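Local coordinates for protein N-formylglutamate amidohydrolase (Ralstonia eutropha, PDB 2Q7S) that binds a zinc ion and is probably a metal-dependent hydrolase of the N-formylglutamate amidohydrolase family, at residues 24-32 against 148-159. Numbering follows the deposited sequence.
Sequences LPLVCDSPH and YHAALTEAVEGA. With ZN (zinc ion), chain C.
Val-27 and Asp-29 of strand 26-30 meet Tyr-148, Leu-152 and Ala-155 in a buried helix-on-sheet contact, apolar along most of its length and polar at the end that leads to the zinc site. The segment axes run antiparallel (165°) and approach to 8.5 Å. Val-27 straddles Ala-155: CG1, set anti to the backbone N (chi1 175°), comes within 3.5 Å of Ala-155 CB and touches Val-156 CG2 and Leu-152 CD1, while CG2 lies 3.5 Å from Ala-155 O. Toward the strand's start, Pro-25 CB packs on Ala-159 CB at 3.8 Å.

At the other end Tyr-148 OH donates a 2.5 Å hydrogen bond to Asp-29 OD2, which accepts through its anti lone pair at the ring edge, carboxylate and ring planes 49° apart. With His-168 and Asn-170 bonded to OD1, partners on both oxygens should restrain the carboxylate's rotation. Leu-152, crossing Asp-29 at about a right angle, touches its CB with CD1 at 4.0 Å. Three residues past Asp-29, His-32 ND1 binds zinc at 2.1 Å, alongside Asp-55 and His-172.

Strand 26-30 runs parallel between strands 71-75 and 166-174; helix 134-163 also packs on both, through Leu-152 on Leu-73 and Ala-159 on Val-166, while Leu-26 meets helix 267-289.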
ATOM      1  N   LEU A  24      18.461  -1.792   8.821  1.00  9.02           N
ATOM      2  CA  LEU A  24      18.367  -3.111   8.122  1.00  7.45           C
ATOM      3  C   LEU A  24      17.682  -2.874   6.799  1.00  7.75           C
ATOM      4  O   LEU A  24      16.931  -1.904   6.680  1.00 10.19           O
ATOM      5  CB  LEU A  24      17.506  -4.062   8.972  1.00 11.71           C
ATOM      6  CG  LEU A  24      18.175  -4.571  10.260  1.00 12.48           C
ATOM      7  CD1 LEU A  24      17.126  -5.290  11.152  1.00 14.13           C
ATOM      8  CD2 LEU A  24      19.325  -5.523   9.916  1.00 16.30           C
ATOM      9  N   PRO A  25      17.877  -3.750   5.800  1.00  7.85           N
ATOM     10  CA  PRO A  25      17.186  -3.517   4.509  1.00 12.49           C
ATOM     11  C   PRO A  25      15.725  -4.010   4.480  1.00 14.43           C
ATOM     12  O   PRO A  25      15.362  -4.914   3.705  1.00  7.87           O
ATOM     13  CB  PRO A  25      17.990  -4.359   3.537  1.00 11.12           C
ATOM     14  CG  PRO A  25      18.526  -5.522   4.385  1.00 12.72           C
ATOM     15  CD  PRO A  25      18.725  -4.959   5.782  1.00 11.58           C
ATOM     16  N   LEU A  26      14.933  -3.428   5.346  1.00 13.26           N
ATOM     17  CA  LEU A  26      13.498  -3.615   5.417  1.00 12.56           C
ATOM     18  C   LEU A  26      12.920  -2.259   5.106  1.00 12.37           C
ATOM     19  O   LEU A  26      13.037  -1.301   5.894  1.00 12.23           O
ATOM     20  CB  LEU A  26      13.110  -4.071   6.809  1.00 13.70           C
ATOM     21  CG  LEU A  26      11.593  -4.139   7.030  1.00 17.04           C
ATOM     22  CD1 LEU A  26      11.025  -5.290   6.259  1.00 16.50           C
ATOM     23  CD2 LEU A  26      11.319  -4.224   8.542  1.00 13.96           C
ATOM     24  N   VAL A  27      12.290  -2.150   3.948  1.00 11.02           N
ATOM     25  CA  VAL A  27      11.720  -0.866   3.505  1.00 13.66           C
ATOM     26  C   VAL A  27      10.221  -1.110   3.352  1.00 14.48           C
ATOM     27  O   VAL A  27       9.820  -2.058   2.668  1.00 12.81           O
ATOM     28  CB  VAL A  27      12.319  -0.427   2.159  1.00 15.08           C
ATOM     29  CG1 VAL A  27      11.645   0.860   1.616  1.00 13.85           C
ATOM     30  CG2 VAL A  27      13.810  -0.264   2.292  1.00 18.45           C
ATOM     31  N   CYS A  28       9.405  -0.263   3.992  1.00 12.03           N
ATOM     32  CA  CYS A  28       7.959  -0.475   4.059  1.00 12.57           C
ATOM     33  C   CYS A  28       7.232   0.760   3.562  1.00 16.30           C
ATOM     34  O   CYS A  28       7.588   1.868   3.948  1.00 18.15           O
ATOM     35  CB  CYS A  28       7.542  -0.844   5.476  1.00 12.86           C
ATOM     36  SG  CYS A  28       8.280  -2.337   6.069  1.00 17.28           S
ATOM     37  N   ASP A  29       6.265   0.605   2.640  1.00 16.23           N
ATOM     38  CA  ASP A  29       5.471   1.761   2.292  1.00 14.30           C
ATOM     39  C   ASP A  29       3.953   1.574   2.496  1.00  9.54           C
ATOM     40  O   ASP A  29       3.453   0.509   2.314  1.00 13.56           O
ATOM     41  CB  ASP A  29       5.822   2.315   0.944  1.00 13.05           C
ATOM     42  CG  ASP A  29       5.222   1.575  -0.167  1.00 14.71           C
ATOM     43  OD1 ASP A  29       5.457   0.365  -0.240  1.00 17.65           O
ATOM     44  OD2 ASP A  29       4.558   2.234  -1.015  1.00 11.30           O
ATOM     45  N   SER A  30       3.309   2.659   2.931  1.00 14.37           N
ATOM     46  CA  SER A  30       1.857   2.747   3.123  1.00 12.04           C
ATOM     47  C   SER A  30       1.394   3.820   2.092  1.00 11.63           C
ATOM     48  O   SER A  30       1.294   5.043   2.401  1.00 10.66           O
ATOM     49  CB  SER A  30       1.530   3.111   4.581  1.00 11.54           C
ATOM     50  OG  SER A  30       0.150   3.325   4.875  1.00 14.00           O
ATOM     51  N   PRO A  31       1.030   3.370   0.882  1.00  9.91           N
ATOM     52  CA  PRO A  31       0.628   4.333  -0.181  1.00  9.86           C
ATOM     53  C   PRO A  31      -0.782   4.933  -0.059  1.00 12.86           C
ATOM     54  O   PRO A  31      -1.109   5.884  -0.755  1.00 15.01           O
ATOM     55  CB  PRO A  31       0.718   3.491  -1.456  1.00  9.21           C
ATOM     56  CG  PRO A  31       0.485   2.100  -0.985  1.00  5.11           C
ATOM     57  CD  PRO A  31       1.041   1.975   0.397  1.00 11.26           C
ATOM     58  N   HIS A  32      -1.625   4.311   0.754  1.00 13.20           N
ATOM     59  CA  HIS A  32      -3.032   4.569   0.777  1.00 12.42           C
ATOM     60  C   HIS A  32      -3.583   5.198   2.018  1.00 12.17           C
ATOM     61  O   HIS A  32      -4.776   5.402   2.088  1.00 13.38           O
ATOM     62  CB  HIS A  32      -3.732   3.265   0.489  1.00 14.97           C
ATOM     63  CG  HIS A  32      -3.526   2.803  -0.907  1.00 15.87           C
ATOM     64  ND1 HIS A  32      -3.783   1.521  -1.311  1.00 15.47           N
ATOM     65  CD2 HIS A  32      -3.078   3.466  -2.003  1.00 10.75           C
ATOM     66  CE1 HIS A  32      -3.511   1.407  -2.601  1.00 19.00           C
ATOM     67  NE2 HIS A  32      -3.094   2.577  -3.050  1.00 12.82           N
ATOM     68  N   TYR A 148       6.771  10.823  -3.885  1.00 14.38           N
ATOM     69  CA  TYR A 148       6.529   9.604  -3.171  1.00 13.84           C
ATOM     70  C   TYR A 148       7.362   8.480  -3.765  1.00 15.06           C
ATOM     71  O   TYR A 148       8.099   7.781  -3.045  1.00 11.60           O
ATOM     72  CB  TYR A 148       5.041   9.232  -3.192  1.00 13.72           C
ATOM     73  CG  TYR A 148       4.732   7.967  -2.402  1.00 16.59           C
ATOM     74  CD1 TYR A 148       4.419   8.036  -1.058  1.00 17.57           C
ATOM     75  CD2 TYR A 148       4.778   6.710  -3.000  1.00 14.10           C
ATOM     76  CE1 TYR A 148       4.153   6.882  -0.320  1.00 15.93           C
ATOM     77  CE2 TYR A 148       4.463   5.571  -2.279  1.00 12.22           C
ATOM     78  CZ  TYR A 148       4.187   5.665  -0.931  1.00 16.61           C
ATOM     79  OH  TYR A 148       3.896   4.539  -0.179  1.00 18.83           O
ATOM     80  N   HIS A 149       7.259   8.272  -5.075  1.00 13.19           N
ATOM     81  CA  HIS A 149       8.008   7.170  -5.681  1.00 16.04           C
ATOM     82  C   HIS A 149       9.525   7.333  -5.692  1.00 16.36           C
ATOM     83  O   HIS A 149      10.265   6.345  -5.423  1.00 14.33           O
ATOM     84  CB  HIS A 149       7.439   6.757  -7.049  1.00 16.92           C
ATOM     85  CG  HIS A 149       6.465   5.649  -6.902  1.00 27.50           C
ATOM     86  ND1 HIS A 149       6.837   4.329  -7.005  1.00 27.12           N
ATOM     87  CD2 HIS A 149       5.182   5.650  -6.458  1.00 37.08           C
ATOM     88  CE1 HIS A 149       5.805   3.561  -6.683  1.00 42.57           C
ATOM     89  NE2 HIS A 149       4.794   4.335  -6.328  1.00 26.58           N
ATOM     90  N   ALA A 150      10.014   8.550  -5.905  1.00 16.99           N
ATOM     91  CA  ALA A 150      11.464   8.820  -5.704  1.00 17.80           C
ATOM     92  C   ALA A 150      11.954   8.415  -4.281  1.00 18.08           C
ATOM     93  O   ALA A 150      13.052   7.843  -4.138  1.00 14.70           O
ATOM     94  CB  ALA A 150      11.825  10.273  -5.996  1.00 18.96           C
ATOM     95  N   ALA A 151      11.126   8.660  -3.262  1.00 17.10           N
ATOM     96  CA  ALA A 151      11.501   8.364  -1.852  1.00 19.16           C
ATOM     97  C   ALA A 151      11.565   6.859  -1.703  1.00 18.35           C
ATOM     98  O   ALA A 151      12.504   6.356  -1.091  1.00 15.29           O
ATOM     99  CB  ALA A 151      10.503   8.936  -0.858  1.00 16.67           C
ATOM    100  N   LEU A 152      10.572   6.150  -2.269  1.00 21.22           N
ATOM    101  CA  LEU A 152      10.536   4.650  -2.237  1.00 19.59           C
ATOM    102  C   LEU A 152      11.747   4.061  -2.948  1.00 19.54           C
ATOM    103  O   LEU A 152      12.424   3.178  -2.422  1.00 18.60           O
ATOM    104  CB  LEU A 152       9.255   4.080  -2.825  1.00 18.77           C
ATOM    105  CG  LEU A 152       9.046   2.546  -2.775  1.00 22.25           C
ATOM    106  CD1 LEU A 152       9.105   1.994  -1.301  1.00 13.73           C
ATOM    107  CD2 LEU A 152       7.773   2.171  -3.443  1.00 18.73           C
ATOM    108  N   THR A 153      12.001   4.513  -4.167  1.00 20.49           N
ATOM    109  CA  THR A 153      13.225   4.117  -4.925  1.00 20.71           C
ATOM    110  C   THR A 153      14.508   4.324  -4.131  1.00 20.23           C
ATOM    111  O   THR A 153      15.383   3.448  -4.059  1.00 17.62           O
ATOM    112  CB  THR A 153      13.260   4.865  -6.280  1.00 22.54           C
ATOM    113  OG1 THR A 153      12.096   4.464  -7.012  1.00 16.73           O
ATOM    114  CG2 THR A 153      14.545   4.537  -7.127  1.00 20.79           C
ATOM    115  N   GLU A 154      14.640   5.512  -3.555  1.00 21.35           N
ATOM    116  CA  GLU A 154      15.844   5.864  -2.818  1.00 17.24           C
ATOM    117  C   GLU A 154      16.000   4.918  -1.673  1.00 15.85           C
ATOM    118  O   GLU A 154      17.101   4.505  -1.395  1.00 15.25           O
ATOM    119  CB  GLU A 154      15.782   7.327  -2.334  1.00 17.65           C
ATOM    120  CG  GLU A 154      16.849   7.722  -1.371  1.00 24.86           C
ATOM    121  CD  GLU A 154      18.270   7.589  -1.939  1.00 34.95           C
ATOM    122  OE1 GLU A 154      18.474   7.826  -3.148  1.00 38.09           O
ATOM    123  OE2 GLU A 154      19.185   7.216  -1.161  1.00 46.91           O
ATOM    124  N   ALA A 155      14.913   4.571  -0.984  1.00 13.77           N
ATOM    125  CA  ALA A 155      14.992   3.653   0.172  1.00 14.99           C
ATOM    126  C   ALA A 155      15.294   2.229  -0.260  1.00 13.31           C
ATOM    127  O   ALA A 155      16.123   1.532   0.311  1.00 13.97           O
ATOM    128  CB  ALA A 155      13.659   3.701   1.047  1.00 15.83           C
ATOM    129  N   VAL A 156      14.662   1.792  -1.316  1.00 12.04           N
ATOM    130  CA  VAL A 156      14.855   0.409  -1.772  1.00 11.44           C
ATOM    131  C   VAL A 156      16.288   0.230  -2.338  1.00 15.05           C
ATOM    132  O   VAL A 156      16.994  -0.687  -1.965  1.00 19.64           O
ATOM    133  CB  VAL A 156      13.793   0.058  -2.815  1.00 12.05           C
ATOM    134  CG1 VAL A 156      14.131  -1.254  -3.545  1.00 11.98           C
ATOM    135  CG2 VAL A 156      12.368  -0.046  -2.096  1.00 12.89           C
ATOM    136  N   GLU A 157      16.707   1.130  -3.227  1.00 16.84           N
ATOM    137  CA  GLU A 157      18.030   1.048  -3.832  1.00 17.23           C
ATOM    138  C   GLU A 157      19.174   1.342  -2.849  1.00 16.88           C
ATOM    139  O   GLU A 157      20.249   0.797  -3.009  1.00 21.33           O
ATOM    140  CB  GLU A 157      18.112   1.965  -5.038  1.00 18.08           C
ATOM    141  CG  GLU A 157      17.176   1.617  -6.153  1.00 20.37           C
ATOM    142  CD  GLU A 157      17.363   0.206  -6.676  1.00 28.35           C
ATOM    143  OE1 GLU A 157      18.518  -0.275  -6.829  1.00 19.92           O
ATOM    144  OE2 GLU A 157      16.326  -0.416  -6.959  1.00 29.78           O
ATOM    145  N   GLY A 158      18.966   2.251  -1.910  1.00 14.27           N
ATOM    146  CA  GLY A 158      19.892   2.496  -0.867  1.00 12.91           C
ATOM    147  C   GLY A 158      20.127   1.257   0.003  1.00 15.46           C
ATOM    148  O   GLY A 158      21.258   0.907   0.265  1.00 13.74           O
ATOM    149  N   ALA A 159      19.045   0.636   0.468  1.00 13.78           N
ATOM    150  CA  ALA A 159      19.100  -0.610   1.177  1.00 15.77           C
ATOM    151  C   ALA A 159      19.882  -1.668   0.418  1.00 13.03           C
ATOM    152  O   ALA A 159      20.787  -2.282   0.966  1.00 14.38           O
ATOM    153  CB  ALA A 159      17.665  -1.122   1.491  1.00 13.46           C
TER
HETATM  154 ZN    ZN C 400      -4.432  -0.161  -0.201  1.00 27.23          ZN